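Local atomic coordinates of cysteine synthase (Fusobacterium nucleatum subsp. nucleatum strain ATCC 25586, PDB entry 5B55), a protein that probably uses pyridoxal 5'-phosphate to break down L-cysteine with release of hydrogen sulfide, and belongs to the cysteine synthase family. Residues A[72-77]-A[97-102]; A[128-133]-A[236-241]; A[182-187]-A[295-300]; A[210-215]-A[250-255]. The protein carries 1 engineered substitution. All coordinates share one frame; numbering follows the deposited sequence.

Contact 1 (A[72-77]-A[97-102]). With 0JO (2-{[(E)-{3-hydroxy-2-methyl-5-[(phosphonooxy)methyl]pyridin-4-yl}methylidene]amino}prop-2-enoic acid), chain D.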
loop_
_atom_site.group_PDB
_atom_site.type_symbol
_atom_site.label_atom_id
_atom_site.label_comp_id
_atom_site.label_asym_id
_atom_site.label_seq_id
_atom_site.Cartn_x
_atom_site.Cartn_y
_atom_site.Cartn_z
ATOM N N PRO A 72 2.600 17.929 20.553
ATOM C CA PRO A 72 3.015 16.548 20.235
ATOM C C PRO A 72 1.855 15.536 20.354
ATOM O O PRO A 72 0.965 15.654 21.222
ATOM C CB PRO A 72 4.115 16.243 21.259
ATOM C CG PRO A 72 3.891 17.188 22.359
ATOM C CD PRO A 72 3.288 18.445 21.764
ATOM N N ILE A 73 1.836 14.624 19.426
ATOM C CA ILE A 73 0.909 13.480 19.446
ATOM C C ILE A 73 1.731 12.279 19.919
ATOM O O ILE A 73 2.801 11.965 19.334
ATOM C CB ILE A 73 0.362 13.181 18.052
ATOM C CG1 ILE A 73 -0.570 14.291 17.640
ATOM C CG2 ILE A 73 -0.432 11.847 18.075
ATOM C CD1 ILE A 73 -0.708 14.396 16.136
ATOM N N VAL A 74 1.290 11.671 21.001
ATOM C CA VAL A 74 2.028 10.608 21.656
ATOM C C VAL A 74 1.123 9.358 21.859
ATOM O O VAL A 74 0.046 9.443 22.425
ATOM C CB VAL A 74 2.591 11.097 23.023
ATOM C CG1 VAL A 74 3.410 10.022 23.697
ATOM C CG2 VAL A 74 3.484 12.362 22.846
ATOM N N GLU A 75 1.629 8.207 21.440
ATOM C CA GLU A 75 0.807 7.017 21.356
ATOM C C GLU A 75 1.630 5.768 21.572
ATOM O O GLU A 75 2.838 5.731 21.309
ATOM C CB GLU A 75 -0.001 6.983 20.014
ATOM C CG GLU A 75 -1.061 5.882 19.870
ATOM C CD GLU A 75 -2.060 5.796 20.991
ATOM O OE1 GLU A 75 -1.705 5.475 22.163
ATOM O OE2 GLU A 75 -3.273 5.958 20.738
ATOM N N ALA A 76 0.960 4.731 22.074
ATOM C CA ALA A 76 1.588 3.431 22.181
ATOM C C ALA A 76 0.917 2.499 21.173
ATOM O O ALA A 76 -0.301 2.587 20.964
ATOM C CB ALA A 76 1.452 2.913 23.593
ATOM N N THR A 77 1.718 1.667 20.510
ATOM C CA THR A 77 1.230 0.976 19.332
ATOM C C THR A 77 1.870 -0.392 19.184
ATOM O O THR A 77 2.933 -0.644 19.738
ATOM C CB THR A 77 1.540 1.827 18.083
ATOM O OG1 THR A 77 0.857 1.286 16.947
ATOM C CG2 THR A 77 3.031 1.826 17.786
ATOM N N ILE A 97 5.499 11.140 18.823
ATOM C CA ILE A 97 6.362 10.259 19.647
ATOM C C ILE A 97 5.630 8.942 19.881
ATOM O O ILE A 97 4.533 8.967 20.357
ATOM C CB ILE A 97 6.696 10.864 20.998
ATOM C CG1 ILE A 97 7.496 12.175 20.831
ATOM C CG2 ILE A 97 7.579 9.914 21.796
ATOM C CD1 ILE A 97 6.677 13.436 20.828
ATOM N N ILE A 98 6.254 7.834 19.523
ATOM C CA ILE A 98 5.625 6.535 19.550
ATOM C C ILE A 98 6.423 5.605 20.442
ATOM O O ILE A 98 7.638 5.492 20.292
ATOM C CB ILE A 98 5.552 5.945 18.123
ATOM C CG1 ILE A 98 4.693 6.844 17.187
ATOM C CG2 ILE A 98 5.071 4.493 18.159
ATOM C CD1 ILE A 98 3.269 7.141 17.634
ATOM N N TYR A 99 5.727 4.984 21.387
ATOM C CA TYR A 99 6.261 3.881 22.200
ATOM C C TYR A 99 5.700 2.539 21.749
ATOM O O TYR A 99 4.516 2.382 21.602
ATOM C CB TYR A 99 5.879 4.072 23.634
ATOM C CG TYR A 99 6.487 5.326 24.250
ATOM C CD1 TYR A 99 5.848 6.543 24.112
ATOM C CD2 TYR A 99 7.673 5.285 24.955
ATOM C CE1 TYR A 99 6.354 7.695 24.650
ATOM C CE2 TYR A 99 8.212 6.461 25.526
ATOM C CZ TYR A 99 7.540 7.648 25.364
ATOM O OH TYR A 99 7.973 8.837 25.851
ATOM N N MET A 100 6.579 1.588 21.476
ATOM C CA MET A 100 6.207 0.350 20.816
ATOM C C MET A 100 7.036 -0.801 21.416
ATOM O O MET A 100 8.240 -0.641 21.619
ATOM C CB MET A 100 6.497 0.445 19.292
ATOM C CG MET A 100 6.176 -0.860 18.564
ATOM S SD MET A 100 5.985 -0.830 16.744
ATOM C CE MET A 100 7.748 -0.880 16.383
ATOM N N PRO A 101 6.399 -1.962 21.705
ATOM C CA PRO A 101 7.224 -3.079 22.129
ATOM C C PRO A 101 8.285 -3.464 21.103
ATOM O O PRO A 101 7.985 -3.518 19.874
ATOM C CB PRO A 101 6.194 -4.191 22.313
ATOM C CG PRO A 101 4.986 -3.452 22.787
ATOM C CD PRO A 101 4.974 -2.214 21.981
ATOM N N ASP A 102 9.439 -3.869 21.607
ATOM C CA ASP A 102 10.598 -4.193 20.749
ATOM C C ASP A 102 10.518 -5.511 19.967
ATOM O O ASP A 102 11.387 -5.786 19.148
ATOM C CB ASP A 102 11.909 -4.154 21.538
ATOM C CG ASP A 102 12.016 -5.273 22.590
ATOM O OD1 ASP A 102 11.264 -6.264 22.518
ATOM O OD2 ASP A 102 12.842 -5.138 23.516
HETATM O O 0JO D . -1.311 -0.098 17.502
HETATM C C 0JO D . -1.944 -0.671 16.655
HETATM O OXT 0JO D . -1.669 -0.618 15.465
HETATM C CA 0JO D . -3.043 -1.651 17.042
HETATM C CB 0JO D . -3.332 -1.982 18.358
HETATM N N 0JO D . -3.389 -2.483 15.877
HETATM C C4A 0JO D . -4.450 -3.087 15.547
HETATM C C4 0JO D . -4.399 -4.105 14.401
HETATM C C3 0JO D . -3.472 -4.222 13.358
HETATM O O3 0JO D . -2.418 -3.338 13.227
HETATM C C2 0JO D . -3.617 -5.302 12.457
HETATM C C2A 0JO D . -2.625 -5.542 11.344
HETATM N N1 0JO D . -4.640 -6.157 12.557
HETATM C C6 0JO D . -5.544 -6.033 13.510
HETATM C C5 0JO D . -5.449 -5.006 14.448
HETATM C C5A 0JO D . -6.502 -4.922 15.539
HETATM O OP4 0JO D . -7.388 -3.917 15.220
HETATM P P 0JO D . -8.180 -3.072 16.367
HETATM O OP3 0JO D . -8.654 -4.086 17.262
HETATM O OP1 0JO D . -9.159 -2.271 15.786
HETATM O OP2 0JO D . -7.099 -2.322 17.068
#
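Val74 lays its CG2 beside the CD1 methyl of Ile97, 3.9 Å away, while its other branch, CG1, meets CE1 of Tyr99 at the edge of the ring, in plane. Val74 and Ile97 lie side by side, and Pro72 CB meets the same methyl next to Val74 CG2. Branching at CB suits Val74 and Ile97 to an extended strand and keeps methyls close to the sheet. Beneath them strands 73-76 and 97-101 run parallel, 7° apart, joined by four backbone bonds, among them Ile97 N to Ile73 O (2.9 Å) and Thr77 N to Tyr99 O (3.1 Å). On the other face Glu75 bends back at chi2 (53°), and OE1 takes the N-H of Ala76 through its anti lone pair (2.8 Å); OE2 is held by Gln151 N. Just past the strand, Thr77 CG2 presses on Ile98 CG2 at a tight 3.4 Å. Thr77 OG1, anti to the backbone N (chi1 -170°) and positioned by Gly79 N and Gly82 N, donates to 0JO O of the aminoacrylate adduct (2.6 Å). Strand 73-76, helix 80-91 and strand 96-101 form a beta-alpha-beta unit; the helix packs against Ile73 and Ile98, helix 128-133 against Ala76 and Pro101, and strand 120-122 flanks 96-101.

Contact 2 (A[128-133]-A[236-241]). Engineered in segment 236-241: Asn236 (natural residue Asp).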
loop_
_atom_site.group_PDB
_atom_site.type_symbol
_atom_site.label_atom_id
_atom_site.label_comp_id
_atom_site.label_asym_id
_atom_site.label_seq_id
_atom_site.Cartn_x
_atom_site.Cartn_y
_atom_site.Cartn_z
ATOM N N GLY A 128 6.319 -4.107 28.367
ATOM C CA GLY A 128 5.657 -4.339 27.057
ATOM C C GLY A 128 4.599 -3.305 26.669
ATOM O O GLY A 128 4.859 -2.073 26.745
ATOM N N PHE A 129 3.407 -3.780 26.319
ATOM C CA PHE A 129 2.338 -2.891 25.950
ATOM C C PHE A 129 1.852 -1.987 27.099
ATOM O O PHE A 129 1.687 -0.787 26.906
ATOM C CB PHE A 129 1.170 -3.666 25.299
ATOM C CG PHE A 129 1.443 -4.091 23.885
ATOM C CD1 PHE A 129 1.387 -3.166 22.845
ATOM C CD2 PHE A 129 1.810 -5.420 23.583
ATOM C CE1 PHE A 129 1.639 -3.554 21.533
ATOM C CE2 PHE A 129 2.052 -5.816 22.263
ATOM C CZ PHE A 129 2.006 -4.877 21.242
ATOM N N LEU A 130 1.546 -2.552 28.259
ATOM C CA LEU A 130 1.074 -1.723 29.372
ATOM C C LEU A 130 2.181 -0.717 29.770
ATOM O O LEU A 130 1.871 0.415 30.039
ATOM C CB LEU A 130 0.652 -2.561 30.591
ATOM C CG LEU A 130 -0.698 -3.301 30.453
ATOM C CD1 LEU A 130 -0.848 -4.170 31.699
ATOM C CD2 LEU A 130 -1.961 -2.436 30.290
ATOM N N GLY A 131 3.428 -1.143 29.711
ATOM C CA GLY A 131 4.589 -0.275 29.900
ATOM C C GLY A 131 4.714 0.872 28.870
ATOM O O GLY A 131 5.104 1.994 29.209
ATOM N N SER A 132 4.397 0.570 27.606
ATOM C CA SER A 132 4.386 1.554 26.537
ATOM C C SER A 132 3.297 2.578 26.786
ATOM O O SER A 132 3.543 3.749 26.696
ATOM C CB SER A 132 4.174 0.898 25.185
ATOM O OG SER A 132 5.215 0.004 24.888
ATOM N N ILE A 133 2.138 2.118 27.200
ATOM C CA ILE A 133 1.084 2.977 27.514
ATOM C C ILE A 133 1.457 3.907 28.708
ATOM O O ILE A 133 1.116 5.119 28.697
ATOM C CB ILE A 133 -0.198 2.211 27.813
ATOM C CG1 ILE A 133 -0.735 1.571 26.527
ATOM C CG2 ILE A 133 -1.285 3.109 28.412
ATOM C CD1 ILE A 133 -1.929 0.648 26.737
ATOM N N ASN A 236 -2.827 -7.585 22.593
ATOM C CA ASN A 236 -1.645 -6.811 23.016
ATOM C C ASN A 236 -1.435 -6.929 24.548
ATOM O O ASN A 236 -1.223 -5.912 25.218
ATOM C CB ASN A 236 -1.823 -5.329 22.639
ATOM C CG ASN A 236 -2.051 -5.124 21.156
ATOM O OD1 ASN A 236 -1.313 -5.664 20.331
ATOM N ND2 ASN A 236 -3.116 -4.440 20.812
ATOM N N GLU A 237 -1.565 -8.159 25.106
ATOM C CA GLU A 237 -1.267 -8.439 26.543
ATOM C C GLU A 237 -2.239 -7.944 27.582
ATOM O O GLU A 237 -1.937 -7.983 28.746
ATOM C CB GLU A 237 0.119 -7.966 26.924
ATOM C CG GLU A 237 1.210 -8.518 25.993
ATOM C CD GLU A 237 2.582 -8.066 26.463
ATOM O OE1 GLU A 237 2.802 -6.840 26.769
ATOM O OE2 GLU A 237 3.443 -8.934 26.546
ATOM N N PHE A 238 -3.407 -7.504 27.175
ATOM C CA PHE A 238 -4.493 -7.095 28.088
ATOM C C PHE A 238 -5.745 -6.944 27.269
ATOM O O PHE A 238 -5.692 -6.873 26.046
ATOM C CB PHE A 238 -4.222 -5.756 28.826
ATOM C CG PHE A 238 -4.081 -4.566 27.923
ATOM C CD1 PHE A 238 -2.928 -4.391 27.185
ATOM C CD2 PHE A 238 -5.068 -3.630 27.830
ATOM C CE1 PHE A 238 -2.757 -3.286 26.343
ATOM C CE2 PHE A 238 -4.924 -2.534 26.965
ATOM C CZ PHE A 238 -3.783 -2.389 26.205
ATOM N N ILE A 239 -6.862 -6.820 27.966
ATOM C CA ILE A 239 -8.127 -6.541 27.355
ATOM C C ILE A 239 -8.322 -5.060 27.404
ATOM O O ILE A 239 -8.443 -4.520 28.496
ATOM C CB ILE A 239 -9.308 -7.192 28.098
ATOM C CG1 ILE A 239 -9.055 -8.711 28.214
ATOM C CG2 ILE A 239 -10.624 -6.851 27.400
ATOM C CD1 ILE A 239 -10.125 -9.458 28.964
ATOM N N PRO A 240 -8.441 -4.409 26.229
ATOM C CA PRO A 240 -8.597 -2.955 26.195
ATOM C C PRO A 240 -9.960 -2.465 26.660
ATOM O O PRO A 240 -10.964 -3.139 26.432
ATOM C CB PRO A 240 -8.382 -2.621 24.709
ATOM C CG PRO A 240 -8.781 -3.848 24.001
ATOM C CD PRO A 240 -8.295 -4.966 24.871
ATOM N N ASP A 241 -9.986 -1.306 27.325
ATOM C CA ASP A 241 -11.234 -0.744 27.864
ATOM C C ASP A 241 -12.249 -0.496 26.748
ATOM O O ASP A 241 -13.435 -0.578 26.989
ATOM C CB ASP A 241 -11.038 0.630 28.598
ATOM C CG ASP A 241 -10.510 0.514 30.022
ATOM O OD1 ASP A 241 -10.200 -0.605 30.525
ATOM O OD2 ASP A 241 -10.374 1.614 30.638
HETATM O O HOH W 1 1.635 -5.451 29.077
#
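Beside the 0JO pocket, to which Asn236 belongs, helix 128-133 meets the loop 236-241, and the Phe129 ring takes the CB of Asn236 over the centre of one face, 3.6 Å from the centroid and 9° off the normal, a CH-pi contact. Asn236 is an engineered substitution of the natural Asp; its amide plane is oblique to the ring, with OD1 3.5 Å from Phe129 CZ. Glu237 reaches the same ring from its edge, the carboxylate turned 80° to it, and OE1 accepts the N-H of Phe129 (3.2 Å, 167°). A water that accepts from Leu130 N donates to this oxygen, which thus takes one amide directly and a second through the water. An acidic side chain suits the N-H groups of a helix's first residues, which have no carbonyl partner within it. This helix leans on the parallel sheet that holds strands 73-76 and 96-101. Further along, Leu130 CD2 sits over one face of the Phe238 ring, 3.9 Å from its centroid, and Ile133 CD1 comes within 3.6 Å of Phe238 CZ. CG of Phe238 stands between its backbone N and carbonyl carbon, the ring turned toward the helix, and Phe152 meets it as well.

Contact 3 (A[182-187]-A[295-300]). With 0JO (2-{[(E)-{3-hydroxy-2-methyl-5-[(phosphonooxy)methyl]pyridin-4-yl}methylidene]amino}prop-2-enoic acid), chain D.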
loop_
_atom_site.group_PDB
_atom_site.type_symbol
_atom_site.label_atom_id
_atom_site.label_comp_id
_atom_site.label_asym_id
_atom_site.label_seq_id
_atom_site.Cartn_x
_atom_site.Cartn_y
_atom_site.Cartn_z
ATOM N N GLY A 182 -23.075 -11.933 9.931
ATOM C CA GLY A 182 -22.006 -11.864 10.910
ATOM C C GLY A 182 -20.818 -11.051 10.440
ATOM O O GLY A 182 -20.674 -10.770 9.227
ATOM N N PHE A 183 -19.991 -10.692 11.410
ATOM C CA PHE A 183 -18.792 -9.896 11.219
ATOM C C PHE A 183 -17.806 -10.387 12.260
ATOM O O PHE A 183 -18.198 -10.603 13.446
ATOM C CB PHE A 183 -19.037 -8.396 11.406
ATOM C CG PHE A 183 -17.783 -7.589 11.288
ATOM C CD1 PHE A 183 -17.290 -7.245 10.045
ATOM C CD2 PHE A 183 -17.047 -7.268 12.420
ATOM C CE1 PHE A 183 -16.110 -6.552 9.914
ATOM C CE2 PHE A 183 -15.813 -6.630 12.293
ATOM C CZ PHE A 183 -15.334 -6.292 11.048
ATOM N N VAL A 184 -16.559 -10.609 11.823
ATOM C CA VAL A 184 -15.468 -11.075 12.668
ATOM C C VAL A 184 -14.273 -10.121 12.495
ATOM O O VAL A 184 -13.916 -9.767 11.350
ATOM C CB VAL A 184 -14.990 -12.475 12.265
ATOM C CG1 VAL A 184 -13.906 -13.005 13.199
ATOM C CG2 VAL A 184 -16.146 -13.456 12.255
ATOM N N ALA A 185 -13.617 -9.746 13.606
ATOM C CA ALA A 185 -12.319 -9.012 13.520
ATOM C C ALA A 185 -11.472 -9.272 14.735
ATOM O O ALA A 185 -11.965 -9.233 15.863
ATOM C CB ALA A 185 -12.510 -7.512 13.358
ATOM N N GLY A 186 -10.204 -9.560 14.504
ATOM C CA GLY A 186 -9.219 -9.572 15.553
ATOM C C GLY A 186 -9.164 -8.267 16.334
ATOM O O GLY A 186 -9.350 -7.187 15.756
ATOM N N VAL A 187 -8.901 -8.391 17.639
ATOM C CA VAL A 187 -8.934 -7.286 18.561
ATOM C C VAL A 187 -7.530 -6.909 19.005
ATOM O O VAL A 187 -6.790 -7.721 19.540
ATOM C CB VAL A 187 -9.805 -7.606 19.826
ATOM C CG1 VAL A 187 -9.599 -6.572 20.954
ATOM C CG2 VAL A 187 -11.248 -7.712 19.427
ATOM N N SER A 295 -24.362 -18.303 5.116
ATOM C CA SER A 295 -24.557 -17.067 5.874
ATOM C C SER A 295 -23.556 -16.036 5.340
ATOM O O SER A 295 -22.483 -16.376 4.826
ATOM C CB SER A 295 -24.387 -17.297 7.375
ATOM O OG SER A 295 -23.190 -18.000 7.602
ATOM N N VAL A 296 -23.985 -14.792 5.412
ATOM C CA VAL A 296 -23.262 -13.691 4.835
ATOM C C VAL A 296 -22.347 -13.162 5.936
ATOM O O VAL A 296 -22.832 -12.534 6.877
ATOM C CB VAL A 296 -24.255 -12.675 4.303
ATOM C CG1 VAL A 296 -23.533 -11.422 3.813
ATOM C CG2 VAL A 296 -25.077 -13.345 3.181
ATOM N N ILE A 297 -21.059 -13.507 5.836
ATOM C CA ILE A 297 -20.067 -13.098 6.788
ATOM C C ILE A 297 -19.076 -12.063 6.173
ATOM O O ILE A 297 -18.602 -12.233 5.045
ATOM C CB ILE A 297 -19.269 -14.266 7.367
ATOM C CG1 ILE A 297 -20.149 -15.485 7.772
ATOM C CG2 ILE A 297 -18.500 -13.783 8.598
ATOM C CD1 ILE A 297 -21.114 -15.190 8.903
ATOM N N VAL A 298 -18.791 -11.003 6.947
ATOM C CA VAL A 298 -17.930 -9.926 6.518
ATOM C C VAL A 298 -16.755 -9.850 7.466
ATOM O O VAL A 298 -16.898 -10.066 8.692
ATOM C CB VAL A 298 -18.676 -8.541 6.499
ATOM C CG1 VAL A 298 -17.743 -7.425 6.041
ATOM C CG2 VAL A 298 -19.867 -8.609 5.557
ATOM N N THR A 299 -15.583 -9.600 6.897
ATOM C CA THR A 299 -14.412 -9.267 7.706
ATOM C C THR A 299 -13.529 -8.220 6.991
ATOM O O THR A 299 -13.946 -7.646 6.005
ATOM C CB THR A 299 -13.666 -10.555 8.177
ATOM O OG1 THR A 299 -12.711 -10.197 9.169
ATOM C CG2 THR A 299 -12.976 -11.234 7.082
ATOM N N VAL A 300 -12.346 -7.967 7.557
ATOM C CA VAL A 300 -11.416 -7.012 7.060
ATOM C C VAL A 300 -10.005 -7.590 6.993
ATOM O O VAL A 300 -9.643 -8.417 7.761
ATOM C CB VAL A 300 -11.426 -5.690 7.884
ATOM C CG1 VAL A 300 -12.832 -5.108 7.992
ATOM C CG2 VAL A 300 -10.857 -5.887 9.283
HETATM O O 0JO D . -1.311 -0.098 17.502
HETATM C C 0JO D . -1.944 -0.671 16.655
HETATM O OXT 0JO D . -1.669 -0.618 15.465
HETATM C CA 0JO D . -3.043 -1.651 17.042
HETATM C CB 0JO D . -3.332 -1.982 18.358
HETATM N N 0JO D . -3.389 -2.483 15.877
HETATM C C4A 0JO D . -4.450 -3.087 15.547
HETATM C C4 0JO D . -4.399 -4.105 14.401
HETATM C C3 0JO D . -3.472 -4.222 13.358
HETATM O O3 0JO D . -2.418 -3.338 13.227
HETATM C C2 0JO D . -3.617 -5.302 12.457
HETATM C C2A 0JO D . -2.625 -5.542 11.344
HETATM N N1 0JO D . -4.640 -6.157 12.557
HETATM C C6 0JO D . -5.544 -6.033 13.510
HETATM C C5 0JO D . -5.449 -5.006 14.448
HETATM C C5A 0JO D . -6.502 -4.922 15.539
HETATM O OP4 0JO D . -7.388 -3.917 15.220
HETATM P P 0JO D . -8.180 -3.072 16.367
HETATM O OP3 0JO D . -8.654 -4.086 17.262
HETATM O OP1 0JO D . -9.159 -2.271 15.786
HETATM O OP2 0JO D . -7.099 -2.322 17.068
#
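Parallel strand pairing joins 182-186 to 297-298, which forms one border of the four-stranded parallel sheet of this pyridoxal-phosphate enzyme. Three backbone hydrogen bonds carry the pairing: Gly182 N gives to Val296 O (3.1 Å), Val298 N to Gly182 O (3.0 Å) and Val184 N to Val298 O (3.2 Å). A fourth bond comes from a side chain. Thr299 places OG1 anti to its backbone N (chi1 -168°), which brings the hydroxyl to Val184 O, with the donor tilted 28° from the carbonyl plane; the modelled length is unusually short and its exact value doubtful. Threonine thus continues the polar pairing just where the backbone partner, Val300 N, has drawn away from that oxygen.

Apolar contacts lie on both faces. On one, Phe183 leans across the neighbouring strand: CD1 is 4.0 Å from Val298 CB, and the ring meets Val300 CG1 at its edge. Helix 191-196 packs against this side through Ile196. On the other face, Ile297 passes CD1 close to the backbone of Gly182, where the lack of a side chain leaves space for the methyl, and helix 275-288 lies against Ile297. The strand's last residue, Gly186, and Val187 just beyond it line the pocket at the phosphate, and Val187 CA stands 3.5 Å from OP3 of 0JO.

Contact 4 (A[210-215]-A[250-255])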
loop_
_atom_site.group_PDB
_atom_site.type_symbol
_atom_site.label_atom_id
_atom_site.label_comp_id
_atom_site.label_asym_id
_atom_site.label_seq_id
_atom_site.Cartn_x
_atom_site.Cartn_y
_atom_site.Cartn_z
ATOM N N CYS A 210 -18.422 -10.893 16.260
ATOM C CA CYS A 210 -17.483 -11.660 16.992
ATOM C C CYS A 210 -16.043 -11.065 17.015
ATOM O O CYS A 210 -15.434 -10.867 15.973
ATOM C CB CYS A 210 -17.417 -13.081 16.436
ATOM S SG CYS A 210 -18.986 -14.006 16.635
ATOM N N PRO A 211 -15.457 -10.914 18.222
ATOM C CA PRO A 211 -14.108 -10.506 18.365
ATOM C C PRO A 211 -13.239 -11.688 18.278
ATOM O O PRO A 211 -13.651 -12.793 18.630
ATOM C CB PRO A 211 -14.074 -9.918 19.773
ATOM C CG PRO A 211 -15.023 -10.776 20.544
ATOM C CD PRO A 211 -16.115 -11.080 19.538
ATOM N N LEU A 212 -12.032 -11.500 17.750
ATOM C CA LEU A 212 -11.125 -12.610 17.547
ATOM C C LEU A 212 -9.817 -12.447 18.316
ATOM O O LEU A 212 -9.309 -11.325 18.468
ATOM C CB LEU A 212 -10.885 -12.782 16.061
ATOM C CG LEU A 212 -9.874 -13.810 15.537
ATOM C CD1 LEU A 212 -10.249 -14.204 14.088
ATOM C CD2 LEU A 212 -8.437 -13.365 15.542
ATOM N N GLU A 213 -9.230 -13.585 18.704
ATOM C CA GLU A 213 -8.054 -13.623 19.497
ATOM C C GLU A 213 -7.170 -14.742 19.006
ATOM O O GLU A 213 -7.666 -15.649 18.338
ATOM C CB GLU A 213 -8.366 -13.974 20.948
ATOM C CG GLU A 213 -8.828 -15.411 21.177
ATOM C CD GLU A 213 -9.303 -15.716 22.617
ATOM O OE1 GLU A 213 -9.148 -14.871 23.514
ATOM O OE2 GLU A 213 -9.879 -16.817 22.848
ATOM N N PRO A 214 -5.893 -14.732 19.405
ATOM C CA PRO A 214 -5.078 -15.907 19.089
ATOM C C PRO A 214 -5.358 -17.050 20.070
ATOM O O PRO A 214 -5.488 -16.821 21.296
ATOM C CB PRO A 214 -3.639 -15.410 19.216
ATOM C CG PRO A 214 -3.720 -13.902 19.454
ATOM C CD PRO A 214 -5.101 -13.652 19.989
ATOM N N LEU A 215 -5.499 -18.259 19.523
ATOM C CA LEU A 215 -5.653 -19.473 20.332
ATOM C C LEU A 215 -4.475 -19.586 21.291
ATOM O O LEU A 215 -4.685 -19.990 22.407
ATOM C CB LEU A 215 -5.766 -20.735 19.467
ATOM C CG LEU A 215 -6.102 -22.064 20.194
ATOM C CD1 LEU A 215 -7.503 -22.015 20.803
ATOM C CD2 LEU A 215 -6.033 -23.268 19.255
ATOM N N ASN A 250 -19.834 -14.241 20.760
ATOM C CA ASN A 250 -18.738 -15.006 21.282
ATOM C C ASN A 250 -17.400 -14.765 20.589
ATOM O O ASN A 250 -17.348 -14.502 19.379
ATOM C CB ASN A 250 -19.048 -16.522 21.269
ATOM C CG ASN A 250 -20.140 -16.908 22.294
ATOM O OD1 ASN A 250 -20.154 -16.434 23.434
ATOM N ND2 ASN A 250 -21.068 -17.727 21.873
ATOM N N VAL A 251 -16.349 -14.973 21.389
ATOM C CA VAL A 251 -14.984 -14.925 20.967
ATOM C C VAL A 251 -14.663 -16.077 20.044
ATOM O O VAL A 251 -15.091 -17.210 20.260
ATOM C CB VAL A 251 -13.984 -15.000 22.162
ATOM C CG1 VAL A 251 -12.552 -14.922 21.665
ATOM C CG2 VAL A 251 -14.224 -13.885 23.167
ATOM N N VAL A 252 -13.885 -15.759 19.014
ATOM C CA VAL A 252 -13.393 -16.700 18.043
ATOM C C VAL A 252 -11.895 -16.705 18.248
ATOM O O VAL A 252 -11.295 -15.625 18.387
ATOM C CB VAL A 252 -13.834 -16.232 16.623
ATOM C CG1 VAL A 252 -13.078 -16.936 15.543
ATOM C CG2 VAL A 252 -15.319 -16.493 16.422
ATOM N N SER A 253 -11.298 -17.897 18.325
ATOM C CA SER A 253 -9.904 -18.072 18.570
ATOM C C SER A 253 -9.251 -18.807 17.424
ATOM O O SER A 253 -9.723 -19.886 17.056
ATOM C CB SER A 253 -9.707 -18.928 19.856
ATOM O OG SER A 253 -10.514 -18.354 20.856
ATOM N N VAL A 254 -8.160 -18.264 16.898
ATOM C CA VAL A 254 -7.471 -18.847 15.748
ATOM C C VAL A 254 -6.034 -19.085 16.093
ATOM O O VAL A 254 -5.335 -18.196 16.635
ATOM C CB VAL A 254 -7.590 -17.887 14.520
ATOM C CG1 VAL A 254 -6.825 -18.391 13.315
ATOM C CG2 VAL A 254 -9.068 -17.675 14.154
ATOM N N ASP A 255 -5.517 -20.237 15.721
ATOM C CA ASP A 255 -4.080 -20.515 15.981
ATOM C C ASP A 255 -3.197 -19.671 15.039
ATOM O O ASP A 255 -3.482 -19.525 13.864
ATOM C CB ASP A 255 -3.774 -22.014 15.831
ATOM C CG ASP A 255 -2.338 -22.354 16.211
ATOM O OD1 ASP A 255 -1.411 -22.169 15.405
ATOM O OD2 ASP A 255 -2.131 -22.762 17.344
#
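Strands 210-214 and 252-254 run parallel, 4.7 Å apart at their closest and 30° askew, tied by alternating backbone bonds such as Glu213 N to Val252 O (2.9 Å) and Val254 N to Glu213 O (3.0 Å). At the far end Leu215 N still reaches Val254 O, but from above the carbonyl plane. On one face Leu212, whose CG is anti to the backbone N (chi1 175°), sets CD1 against Val254 CG2 at 3.7 Å and, more loosely, against Val252 CG1, and Cys210 CB adds to this layer by touching Val252 CG2. Val252 and Val254, branched at CB, suit a strand and present methyls to helix 275-288. The face with Glu213 and Ser253 carries a polar pair. Glu213 extends beyond CG so that OE2, through its anti lone pair, accepts the hydroxyl of Ser253 OG at 2.6 Å; Ser221 OG binds the same oxygen, so this carboxylate oxygen within a buried residue is gripped twice. The Val251 and Glu213 side chains cross at about a right angle, with Val251 CG1 3.5 Å from Glu213 CD. Asp255 fits its place as N-cap of helix 256-263, its OD1 taking Gly257 N. Strand 252-254 is an edge strand of the sheet within this chain, and 210-214 pairs on its other side with 182-186; helix 219-222 lies against Pro211 and Val251.

Overall arrangement
From the N terminus, contact 1 closes first, a short beta-alpha-beta loop that is complete before any other contact opens. Helix 128-133 then begins contact 2, whose partner 236-241 comes more than a hundred residues later; the two contacts touch where Pro101 and Phe129 pack. Contact 3 opens at 182-187 inside that span and closes only at 295-300, so it crosses contact 2. Contact 4 is nested within contact 3 but also crosses contact 2, because 236-241 lies between its segments. Contacts 3 and 4 share one parallel sheet through strands 182-186 and 210-214, whereas contact 1 builds another; contact 2 bridges the two regions beside the cofactor, with Pro240 touching Val187.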